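Local coordinates for protein putative carbohydrate-active enzyme (Uncultured organism, PDB 5WH8) that probably hydrolyses O-glycosyl bonds, as the family 5 glycoside hydrolase (cellulase) domain of a longer multi-modular protein, at residues R64-T69 with D107-N112; Y103-W108 with L143-N148; H209-T214 with T241-D246. One frame throughout, in Å; residues are numbered along the deposited sequence.

Contact 1: residues R64-T69 with D107-N112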
loop_
_atom_site.group_PDB
_atom_site.type_symbol
_atom_site.label_atom_id
_atom_site.label_comp_id
_atom_site.label_asym_id
_atom_site.label_seq_id
_atom_site.Cartn_x
_atom_site.Cartn_y
_atom_site.Cartn_z
ATOM N N ARG A 64 -5.095 -0.852 1.343
ATOM C CA ARG A 64 -4.155 -1.740 0.656
ATOM C C ARG A 64 -4.575 -3.202 0.816
ATOM O O ARG A 64 -4.804 -3.672 1.924
ATOM C CB ARG A 64 -2.745 -1.501 1.211
ATOM C CG ARG A 64 -1.664 -2.456 0.722
ATOM C CD ARG A 64 -0.393 -2.032 1.388
ATOM N NE ARG A 64 0.872 -2.649 0.995
ATOM C CZ ARG A 64 1.625 -3.433 1.767
ATOM N NH1 ARG A 64 1.215 -3.879 2.951
ATOM N NH2 ARG A 64 2.809 -3.803 1.329
ATOM N N LEU A 65 -4.648 -3.894 -0.323
ATOM C CA LEU A 65 -4.992 -5.300 -0.398
ATOM C C LEU A 65 -3.699 -6.107 -0.457
ATOM O O LEU A 65 -3.062 -6.205 -1.502
ATOM C CB LEU A 65 -5.883 -5.570 -1.631
ATOM C CG LEU A 65 -7.170 -4.760 -1.733
ATOM C CD1 LEU A 65 -7.806 -5.033 -3.074
ATOM C CD2 LEU A 65 -8.130 -5.069 -0.626
ATOM N N ALA A 66 -3.326 -6.671 0.683
ATOM C CA ALA A 66 -2.106 -7.476 0.782
ATOM C C ALA A 66 -2.401 -8.898 0.329
ATOM O O ALA A 66 -2.957 -9.696 1.089
ATOM C CB ALA A 66 -1.579 -7.476 2.211
ATOM N N ILE A 67 -2.019 -9.190 -0.911
ATOM C CA ILE A 67 -2.291 -10.472 -1.550
ATOM C C ILE A 67 -1.054 -11.360 -1.398
ATOM O O ILE A 67 -0.136 -11.298 -2.204
ATOM C CB ILE A 67 -2.659 -10.256 -3.025
ATOM C CG1 ILE A 67 -3.905 -9.372 -3.128
ATOM C CG2 ILE A 67 -2.913 -11.582 -3.741
ATOM C CD1 ILE A 67 -3.876 -8.473 -4.309
ATOM N N TYR A 68 -0.997 -12.119 -0.307
ATOM C CA TYR A 68 0.165 -12.970 -0.067
ATOM C C TYR A 68 0.334 -13.928 -1.224
ATOM O O TYR A 68 -0.662 -14.466 -1.709
ATOM C CB TYR A 68 0.016 -13.776 1.215
ATOM C CG TYR A 68 0.483 -13.075 2.471
ATOM C CD1 TYR A 68 -0.250 -12.034 3.016
ATOM C CD2 TYR A 68 1.633 -13.495 3.132
ATOM C CE1 TYR A 68 0.154 -11.419 4.185
ATOM C CE2 TYR A 68 2.047 -12.878 4.289
ATOM C CZ TYR A 68 1.300 -11.849 4.814
ATOM O OH TYR A 68 1.713 -11.243 5.992
ATOM N N THR A 69 1.571 -14.145 -1.665
ATOM C CA THR A 69 1.807 -15.079 -2.752
ATOM C C THR A 69 1.998 -16.479 -2.183
ATOM O O THR A 69 1.569 -17.472 -2.782
ATOM C CB THR A 69 3.027 -14.665 -3.601
ATOM O OG1 THR A 69 4.218 -14.734 -2.812
ATOM C CG2 THR A 69 2.862 -13.264 -4.154
ATOM N N ASP A 107 -1.622 -5.103 -3.924
ATOM C CA ASP A 107 -0.249 -5.442 -3.498
ATOM C C ASP A 107 0.055 -6.933 -3.692
ATOM O O ASP A 107 -0.534 -7.804 -3.033
ATOM C CB ASP A 107 -0.087 -4.992 -2.033
ATOM C CG ASP A 107 1.010 -5.723 -1.271
ATOM O OD1 ASP A 107 2.060 -6.098 -1.840
ATOM O OD2 ASP A 107 0.800 -5.902 -0.041
ATOM N N TRP A 108 0.941 -7.222 -4.648
ATOM C CA TRP A 108 1.468 -8.576 -4.866
ATOM C C TRP A 108 2.505 -8.826 -3.766
ATOM O O TRP A 108 3.670 -8.382 -3.836
ATOM C CB TRP A 108 2.061 -8.682 -6.269
ATOM C CG TRP A 108 2.597 -10.034 -6.685
ATOM C CD1 TRP A 108 3.917 -10.384 -6.851
ATOM C CD2 TRP A 108 1.828 -11.201 -7.030
ATOM N NE1 TRP A 108 4.011 -11.690 -7.284
ATOM C CE2 TRP A 108 2.744 -12.211 -7.397
ATOM C CE3 TRP A 108 0.456 -11.482 -7.059
ATOM C CZ2 TRP A 108 2.334 -13.488 -7.772
ATOM C CZ3 TRP A 108 0.046 -12.743 -7.444
ATOM C CH2 TRP A 108 0.980 -13.736 -7.784
ATOM N N HIS A 109 2.057 -9.504 -2.717
ATOM C CA HIS A 109 2.717 -9.419 -1.404
ATOM C C HIS A 109 3.743 -10.524 -1.228
ATOM O O HIS A 109 3.510 -11.476 -0.487
ATOM C CB HIS A 109 1.650 -9.450 -0.289
ATOM C CG HIS A 109 2.122 -8.997 1.073
ATOM N ND1 HIS A 109 2.136 -7.669 1.440
ATOM C CD2 HIS A 109 2.503 -9.689 2.180
ATOM C CE1 HIS A 109 2.518 -7.554 2.700
ATOM N NE2 HIS A 109 2.752 -8.767 3.176
ATOM N N VAL A 110 4.870 -10.379 -1.934
ATOM C CA VAL A 110 6.024 -11.285 -1.787
ATOM C C VAL A 110 6.670 -11.075 -0.414
ATOM O O VAL A 110 6.723 -9.948 0.084
ATOM C CB VAL A 110 7.076 -11.087 -2.899
ATOM C CG1 VAL A 110 6.460 -11.216 -4.268
ATOM C CG2 VAL A 110 7.792 -9.774 -2.783
ATOM N N LEU A 111 7.122 -12.166 0.202
ATOM C CA LEU A 111 7.783 -12.093 1.490
ATOM C C LEU A 111 8.627 -13.344 1.788
ATOM O O LEU A 111 9.854 -13.292 1.708
ATOM C CB LEU A 111 6.740 -11.864 2.581
ATOM C CG LEU A 111 7.233 -11.640 4.014
ATOM C CD1 LEU A 111 8.187 -10.441 4.125
ATOM C CD2 LEU A 111 6.020 -11.475 4.895
ATOM N N ASN A 112 7.967 -14.464 2.101
ATOM C CA ASN A 112 8.653 -15.662 2.606
ATOM C C ASN A 112 8.567 -16.860 1.650
ATOM O O ASN A 112 8.017 -16.759 0.555
ATOM C CB ASN A 112 8.070 -16.086 3.972
ATOM C CG ASN A 112 8.339 -15.076 5.086
ATOM O OD1 ASN A 112 9.428 -14.500 5.185
ATOM N ND2 ASN A 112 7.336 -14.867 5.941
HETATM O O HOH W 1 3.350 -9.011 5.697
HETATM O O HOH W 2 4.124 -14.133 0.139
#
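Arg64 and Asp107 meet flat against flat across neighbouring parallel strands, 62-68 and 103-109, of this TIM barrel. Asp107 OD2 lies over the centre of the guanidinium, 3.2 Å from Arg64 NH2, and the guanidinium and carboxylate planes are 14° apart. Because no N-H points at the oxygen, this salt bridge rests on charge alone; the N-H groups are directed to Glu145, Glu237 and Asn148. The same Asp107 OD2 accepts from His109 ND1 at 2.7 Å on its syn side, a His-carboxylate bond that fixes the turn of the imidazole. Ala66 CB sits over one face of that ring, 4.1 Å from the centroid. Tyr68 runs alongside His109, whose CD2 rises over the phenol face at 3.5 Å from Tyr68 CE1; the rings are inclined at 45°.

Behind this inward-facing group, backbone bonds set the register: Asp107 N to Leu65 O, Ile67 N to Asp107 O, and His109 N to Ile67 O at 2.9 Å. Trp108 takes the other face of the sheet, where Thr69 CG2 makes a CH-pi contact 3.6 Å from the centroid of its five-membered ring, and Thr121 receives its indole N-H. At the carboxyl-terminal ends of the strands, where family 5 glycoside hydrolases have their active site, one water spans Tyr68 OH at 2.8 Å and His109 NE2 at 2.6 Å.

Contact 2: residues Y103-W108 with L143-N148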
loop_
_atom_site.group_PDB
_atom_site.type_symbol
_atom_site.label_atom_id
_atom_site.label_comp_id
_atom_site.label_asym_id
_atom_site.label_seq_id
_atom_site.Cartn_x
_atom_site.Cartn_y
_atom_site.Cartn_z
ATOM N N TYR A 103 -8.734 5.452 -2.607
ATOM C CA TYR A 103 -7.698 4.826 -3.422
ATOM C C TYR A 103 -7.477 3.377 -2.940
ATOM O O TYR A 103 -7.742 3.027 -1.779
ATOM C CB TYR A 103 -6.402 5.683 -3.392
ATOM C CG TYR A 103 -6.630 7.016 -4.063
ATOM C CD1 TYR A 103 -6.545 7.134 -5.450
ATOM C CD2 TYR A 103 -7.046 8.129 -3.334
ATOM C CE1 TYR A 103 -6.828 8.320 -6.078
ATOM C CE2 TYR A 103 -7.313 9.325 -3.958
ATOM C CZ TYR A 103 -7.205 9.407 -5.328
ATOM O OH TYR A 103 -7.512 10.610 -5.923
ATOM N N CYS A 104 -7.019 2.526 -3.856
ATOM C CA CYS A 104 -6.858 1.104 -3.573
ATOM C C CYS A 104 -5.528 0.618 -4.106
ATOM O O CYS A 104 -5.297 0.686 -5.314
ATOM C CB CYS A 104 -8.002 0.303 -4.193
ATOM S SG CYS A 104 -7.963 -1.462 -3.865
ATOM N N ILE A 105 -4.684 0.099 -3.217
ATOM C CA ILE A 105 -3.429 -0.530 -3.635
ATOM C C ILE A 105 -3.642 -2.023 -3.776
ATOM O O ILE A 105 -4.061 -2.684 -2.808
ATOM C CB ILE A 105 -2.281 -0.299 -2.641
ATOM C CG1 ILE A 105 -1.995 1.187 -2.464
ATOM C CG2 ILE A 105 -1.021 -0.987 -3.131
ATOM C CD1 ILE A 105 -0.998 1.507 -1.349
ATOM N N ILE A 106 -3.366 -2.536 -4.977
ATOM C CA ILE A 106 -3.300 -3.965 -5.251
ATOM C C ILE A 106 -1.858 -4.373 -5.015
ATOM O O ILE A 106 -0.959 -3.982 -5.790
ATOM C CB ILE A 106 -3.746 -4.278 -6.700
ATOM C CG1 ILE A 106 -5.190 -3.805 -6.917
ATOM C CG2 ILE A 106 -3.609 -5.778 -6.993
ATOM C CD1 ILE A 106 -5.721 -4.010 -8.350
ATOM N N ASP A 107 -1.622 -5.103 -3.924
ATOM C CA ASP A 107 -0.249 -5.442 -3.498
ATOM C C ASP A 107 0.055 -6.933 -3.692
ATOM O O ASP A 107 -0.534 -7.804 -3.033
ATOM C CB ASP A 107 -0.087 -4.992 -2.033
ATOM C CG ASP A 107 1.010 -5.723 -1.271
ATOM O OD1 ASP A 107 2.060 -6.098 -1.840
ATOM O OD2 ASP A 107 0.800 -5.902 -0.041
ATOM N N TRP A 108 0.941 -7.222 -4.648
ATOM C CA TRP A 108 1.468 -8.576 -4.866
ATOM C C TRP A 108 2.505 -8.826 -3.766
ATOM O O TRP A 108 3.670 -8.382 -3.836
ATOM C CB TRP A 108 2.061 -8.682 -6.269
ATOM C CG TRP A 108 2.597 -10.034 -6.685
ATOM C CD1 TRP A 108 3.917 -10.384 -6.851
ATOM C CD2 TRP A 108 1.828 -11.201 -7.030
ATOM N NE1 TRP A 108 4.011 -11.690 -7.284
ATOM C CE2 TRP A 108 2.744 -12.211 -7.397
ATOM C CE3 TRP A 108 0.456 -11.482 -7.059
ATOM C CZ2 TRP A 108 2.334 -13.488 -7.772
ATOM C CZ3 TRP A 108 0.046 -12.743 -7.444
ATOM C CH2 TRP A 108 0.980 -13.736 -7.784
ATOM N N LEU A 143 -3.735 1.725 -7.534
ATOM C CA LEU A 143 -2.272 1.794 -7.658
ATOM C C LEU A 143 -1.758 0.361 -7.638
ATOM O O LEU A 143 -2.327 -0.473 -6.940
ATOM C CB LEU A 143 -1.611 2.592 -6.528
ATOM C CG LEU A 143 -1.971 4.080 -6.428
ATOM C CD1 LEU A 143 -3.271 4.246 -5.668
ATOM C CD2 LEU A 143 -0.887 4.881 -5.727
ATOM N N TYR A 144 -0.687 0.078 -8.379
ATOM C CA TYR A 144 -0.172 -1.287 -8.531
ATOM C C TYR A 144 1.163 -1.466 -7.782
ATOM O O TYR A 144 2.194 -0.916 -8.183
ATOM C CB TYR A 144 -0.005 -1.608 -10.042
ATOM C CG TYR A 144 -1.279 -1.486 -10.895
ATOM C CD1 TYR A 144 -2.517 -1.948 -10.429
ATOM C CD2 TYR A 144 -1.224 -0.949 -12.184
ATOM C CE1 TYR A 144 -3.651 -1.873 -11.230
ATOM C CE2 TYR A 144 -2.340 -0.850 -12.969
ATOM C CZ TYR A 144 -3.557 -1.311 -12.489
ATOM O OH TYR A 144 -4.675 -1.242 -13.293
ATOM N N GLU A 145 1.147 -2.226 -6.680
ATOM C CA GLU A 145 2.352 -2.499 -5.891
ATOM C C GLU A 145 2.860 -3.892 -6.288
ATOM O O GLU A 145 2.315 -4.908 -5.846
ATOM C CB GLU A 145 2.043 -2.401 -4.386
ATOM C CG GLU A 145 3.247 -2.657 -3.475
ATOM C CD GLU A 145 2.978 -2.418 -1.998
ATOM O OE1 GLU A 145 1.810 -2.179 -1.624
ATOM O OE2 GLU A 145 3.943 -2.514 -1.201
ATOM N N ILE A 146 3.887 -3.936 -7.141
ATOM C CA ILE A 146 4.220 -5.148 -7.894
ATOM C C ILE A 146 5.044 -6.198 -7.096
ATOM O O ILE A 146 5.106 -7.360 -7.535
ATOM C CB ILE A 146 4.944 -4.778 -9.248
ATOM C CG1 ILE A 146 6.177 -3.893 -9.006
ATOM C CG2 ILE A 146 3.962 -4.100 -10.201
ATOM C CD1 ILE A 146 7.118 -3.777 -10.246
ATOM N N CYS A 147 5.658 -5.814 -5.974
ATOM C CA CYS A 147 6.393 -6.755 -5.092
ATOM C C CYS A 147 6.681 -6.165 -3.699
ATOM O O CYS A 147 7.689 -5.507 -3.481
ATOM C CB CYS A 147 7.724 -7.213 -5.735
ATOM S SG CYS A 147 8.807 -5.897 -6.349
ATOM N N ASN A 148 5.802 -6.466 -2.753
ATOM C CA ASN A 148 5.871 -5.960 -1.366
ATOM C C ASN A 148 7.275 -5.731 -0.750
ATOM O O ASN A 148 7.705 -4.573 -0.552
ATOM C CB ASN A 148 5.077 -6.946 -0.490
ATOM C CG ASN A 148 5.212 -6.685 1.002
ATOM O OD1 ASN A 148 4.991 -5.572 1.470
ATOM N ND2 ASN A 148 5.555 -7.729 1.760
#
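Asp107 and Glu145 each send CG anti to the backbone N (chi1 157° and -179°), and the glutamate chain stays extended beyond CG, which brings the two acids side by side, pointing the same way, from paired positions on parallel strands 103-109 and 142-145. Their carboxylates stack with planes 25° apart and Asp107 OD1 3.9 Å from Glu145 OE1; Asp107 OD2 is bonded to His109. The Ile105 side chain crosses that of Glu145 at a slant, its CG2 3.4 Å from Glu145 OE1. Asn148, whose OD1 is held by Arg64, brings its CB to 3.4 Å from Asp107 OD1.

The backbone pairing is regular: Leu143 N bonds to Cys104 O, Ile106 N to Leu143 O, Glu145 N to Ile106 O, and Trp108 N to Glu145 O at 2.9 Å. Past strand 142-145 it continues into the loop, where Asn148 N reaches Trp108 O at 3.1 Å. On the face turned to the helices, Ile106 CD1 touches the edge of the Tyr144 ring, 4.1 Å from CE1. Trp108 CD1 lies 3.3 Å from Ile146 O, a carbonyl hydrogen-bonded to Tyr163 OH.

The contact joins the two strands of a beta-alpha-beta unit of the barrel, strand 103-109, helix 122-135, strand 142-145, with buried acids on its inner face. Glu145 OE1 forms a salt bridge to Arg64 NE, and Thr236 bonds Glu145 OE2. If both carboxylates are ionised they would repel, and Arg64, lying by both, is consistent with positive charge offsetting that cost.

Contact 3: residues H209-T214 with T241-D246. With EDO (1,2-ethanediol), chain L.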
loop_
_atom_site.group_PDB
_atom_site.type_symbol
_atom_site.label_atom_id
_atom_site.label_comp_id
_atom_site.label_asym_id
_atom_site.label_seq_id
_atom_site.Cartn_x
_atom_site.Cartn_y
_atom_site.Cartn_z
ATOM N N HIS A 209 9.493 0.769 3.748
ATOM C CA HIS A 209 8.773 0.169 4.886
ATOM C C HIS A 209 9.565 0.376 6.175
ATOM O O HIS A 209 10.787 0.144 6.212
ATOM C CB HIS A 209 8.542 -1.325 4.701
ATOM C CG HIS A 209 7.474 -1.663 3.706
ATOM N ND1 HIS A 209 7.106 -2.961 3.443
ATOM C CD2 HIS A 209 6.693 -0.885 2.923
ATOM C CE1 HIS A 209 6.158 -2.976 2.531
ATOM N NE2 HIS A 209 5.894 -1.725 2.182
ATOM N N PHE A 210 8.878 0.806 7.232
ATOM C CA PHE A 210 9.523 0.943 8.543
ATOM C C PHE A 210 8.628 0.446 9.649
ATOM O O PHE A 210 7.413 0.439 9.508
ATOM C CB PHE A 210 9.939 2.406 8.826
ATOM C CG PHE A 210 8.791 3.337 9.178
ATOM C CD1 PHE A 210 8.361 3.446 10.495
ATOM C CD2 PHE A 210 8.168 4.135 8.227
ATOM C CE1 PHE A 210 7.307 4.262 10.850
ATOM C CE2 PHE A 210 7.105 4.961 8.595
ATOM C CZ PHE A 210 6.696 5.026 9.913
ATOM N N TYR A 211 9.264 0.052 10.749
ATOM C CA TYR A 211 8.586 -0.354 11.970
ATOM C C TYR A 211 9.247 0.431 13.117
ATOM O O TYR A 211 10.463 0.372 13.303
ATOM C CB TYR A 211 8.652 -1.889 12.150
ATOM C CG TYR A 211 7.560 -2.577 11.367
ATOM C CD1 TYR A 211 7.663 -2.744 9.998
ATOM C CD2 TYR A 211 6.389 -2.974 12.002
ATOM C CE1 TYR A 211 6.625 -3.319 9.260
ATOM C CE2 TYR A 211 5.353 -3.545 11.292
ATOM C CZ TYR A 211 5.474 -3.717 9.930
ATOM O OH TYR A 211 4.406 -4.259 9.246
ATOM N N SER A 212 8.448 1.200 13.851
ATOM C CA SER A 212 9.003 2.224 14.741
ATOM C C SER A 212 9.754 1.647 15.950
ATOM O O SER A 212 10.512 2.369 16.605
ATOM C CB SER A 212 7.901 3.184 15.197
ATOM O OG SER A 212 6.999 2.597 16.073
ATOM N N GLY A 213 9.577 0.366 16.224
ATOM C CA GLY A 213 10.364 -0.304 17.249
ATOM C C GLY A 213 11.698 -0.854 16.778
ATOM O O GLY A 213 12.493 -1.366 17.593
ATOM N N THR A 214 11.979 -0.704 15.477
ATOM C CA THR A 214 13.124 -1.327 14.842
ATOM C C THR A 214 13.961 -0.314 14.050
ATOM O O THR A 214 15.188 -0.326 14.127
ATOM C CB THR A 214 12.658 -2.456 13.908
ATOM O OG1 THR A 214 11.876 -3.401 14.677
ATOM C CG2 THR A 214 13.819 -3.181 13.271
ATOM N N THR A 241 5.142 -1.114 16.099
ATOM C CA THR A 241 5.843 -2.132 16.872
ATOM C C THR A 241 7.237 -2.371 16.288
ATOM O O THR A 241 7.643 -1.726 15.308
ATOM C CB THR A 241 5.049 -3.445 16.834
ATOM O OG1 THR A 241 4.889 -3.814 15.457
ATOM C CG2 THR A 241 3.695 -3.295 17.481
ATOM N N GLN A 242 7.980 -3.307 16.875
ATOM C CA GLN A 242 9.091 -3.912 16.169
ATOM C C GLN A 242 8.592 -4.646 14.905
ATOM O O GLN A 242 7.390 -4.929 14.741
ATOM C CB GLN A 242 9.848 -4.876 17.091
ATOM C CG GLN A 242 10.500 -4.178 18.286
ATOM C CD GLN A 242 11.330 -5.115 19.118
ATOM O OE1 GLN A 242 11.045 -5.334 20.314
ATOM N NE2 GLN A 242 12.361 -5.667 18.528
ATOM N N ALA A 243 9.527 -4.961 14.015
ATOM C CA ALA A 243 9.184 -5.506 12.708
ATOM C C ALA A 243 8.405 -6.834 12.683
ATOM O O ALA A 243 7.789 -7.162 11.672
ATOM C CB ALA A 243 10.458 -5.649 11.885
ATOM N N SER A 244 8.425 -7.602 13.781
ATOM C CA SER A 244 7.636 -8.830 13.872
ATOM C C SER A 244 6.139 -8.585 13.947
ATOM O O SER A 244 5.354 -9.494 13.726
ATOM C CB SER A 244 8.040 -9.608 15.115
ATOM O OG SER A 244 7.767 -8.819 16.254
ATOM N N GLY A 245 5.740 -7.379 14.322
ATOM C CA GLY A 245 4.331 -7.041 14.439
ATOM C C GLY A 245 3.706 -7.256 15.806
ATOM O O GLY A 245 2.486 -7.045 15.955
ATOM N N ASP A 246 4.505 -7.636 16.805
ATOM C CA ASP A 246 3.994 -7.835 18.173
ATOM C C ASP A 246 5.000 -7.263 19.182
ATOM O O ASP A 246 6.104 -6.867 18.796
ATOM C CB ASP A 246 3.715 -9.338 18.428
ATOM C CG ASP A 246 2.736 -9.597 19.575
ATOM O OD1 ASP A 246 2.139 -8.645 20.148
ATOM O OD2 ASP A 246 2.545 -10.811 19.886
HETATM C C1 EDO L . 4.490 -7.343 8.657
HETATM O O1 EDO L . 4.790 -7.509 10.057
HETATM C C2 EDO L . 4.849 -8.643 7.956
HETATM O O2 EDO L . 5.401 -8.342 6.652
HETATM O O HOH W 3 13.577 -4.956 16.230
#
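Tyr211 and Gly213 of 209-214 meet the loop 241-246 through its backbone more than its side chains. Two hydrogen bonds cross directly. Gly213 N donates to Thr241 O at 3.0 Å, from well above the carbonyl plane (66° out of it) and thus not along a lone pair. Ala243 N donates to Thr214 OG1 at 2.9 Å; that hydroxyl stands beside its own backbone N, anti to the carbonyl carbon (chi1 -57°), which turns it to the incoming loop. A water extends this second bond, lying 2.8 Å from Thr214 OG1 and accepting from Gln242 NE2 at 2.7 Å.

Within the loop, a type I turn runs from Gln242 to Gly245. Gln242 O is gripped twice, by Thr241 OG1 at 2.8 Å and by Gly245 N, and the two donors arrive from opposite faces of its plane, so the turn is braced by bonds of its own. Gly245 O accepts from Ser280.

Van der Waals contacts centre on Tyr211. Ala243 CA packs against Tyr211 CG at 3.6 Å, and the CB atoms of the two residues also touch. Two carbonyls approach the ring, Ala243 O over its face and Thr241 O in plane at its edge. With no side chain, Gly213 lets the backbones close to 4.0 Å between its CA and that of Gln242. A 1,2-ethanediol, probably from the crystallisation liquor, puts C1 at 3.1 Å from Tyr211 OH and makes a weak bond to Ala243 O.

The contact joins the carboxyl end of strand 204-211, the end of the barrel where family 5 enzymes have their active site, to the loop between strand 233-239 and helix 251-263. Tyr211 OH bonds Glu237 of strand 233-239, and Phe210 packs between that strand and helix 251-263.

Contacts 1 and 2 are buried barrel core and share strand 103-109, so Asp107 and Trp108 serve both; their centres lie about 8 Å apart. Contact 3, its centre about 18 Å from that of the first and about 21 Å from that of the second, is partly exposed and built from a strand end and a loop. The chemistry follows this placement. The core pair combine parallel strand pairing with buried charges, knitted together by Arg64 NE to Glu145 OE1 and by Arg64 NH2, probably bonded to Asn148 OD1. Contact 3 instead relies on turn backbone, a hydroxyl and a water. His209, in segment 209-214 but not part of contact 3 itself, packs CE1 against Arg64 NH2 and Asn148 OD1.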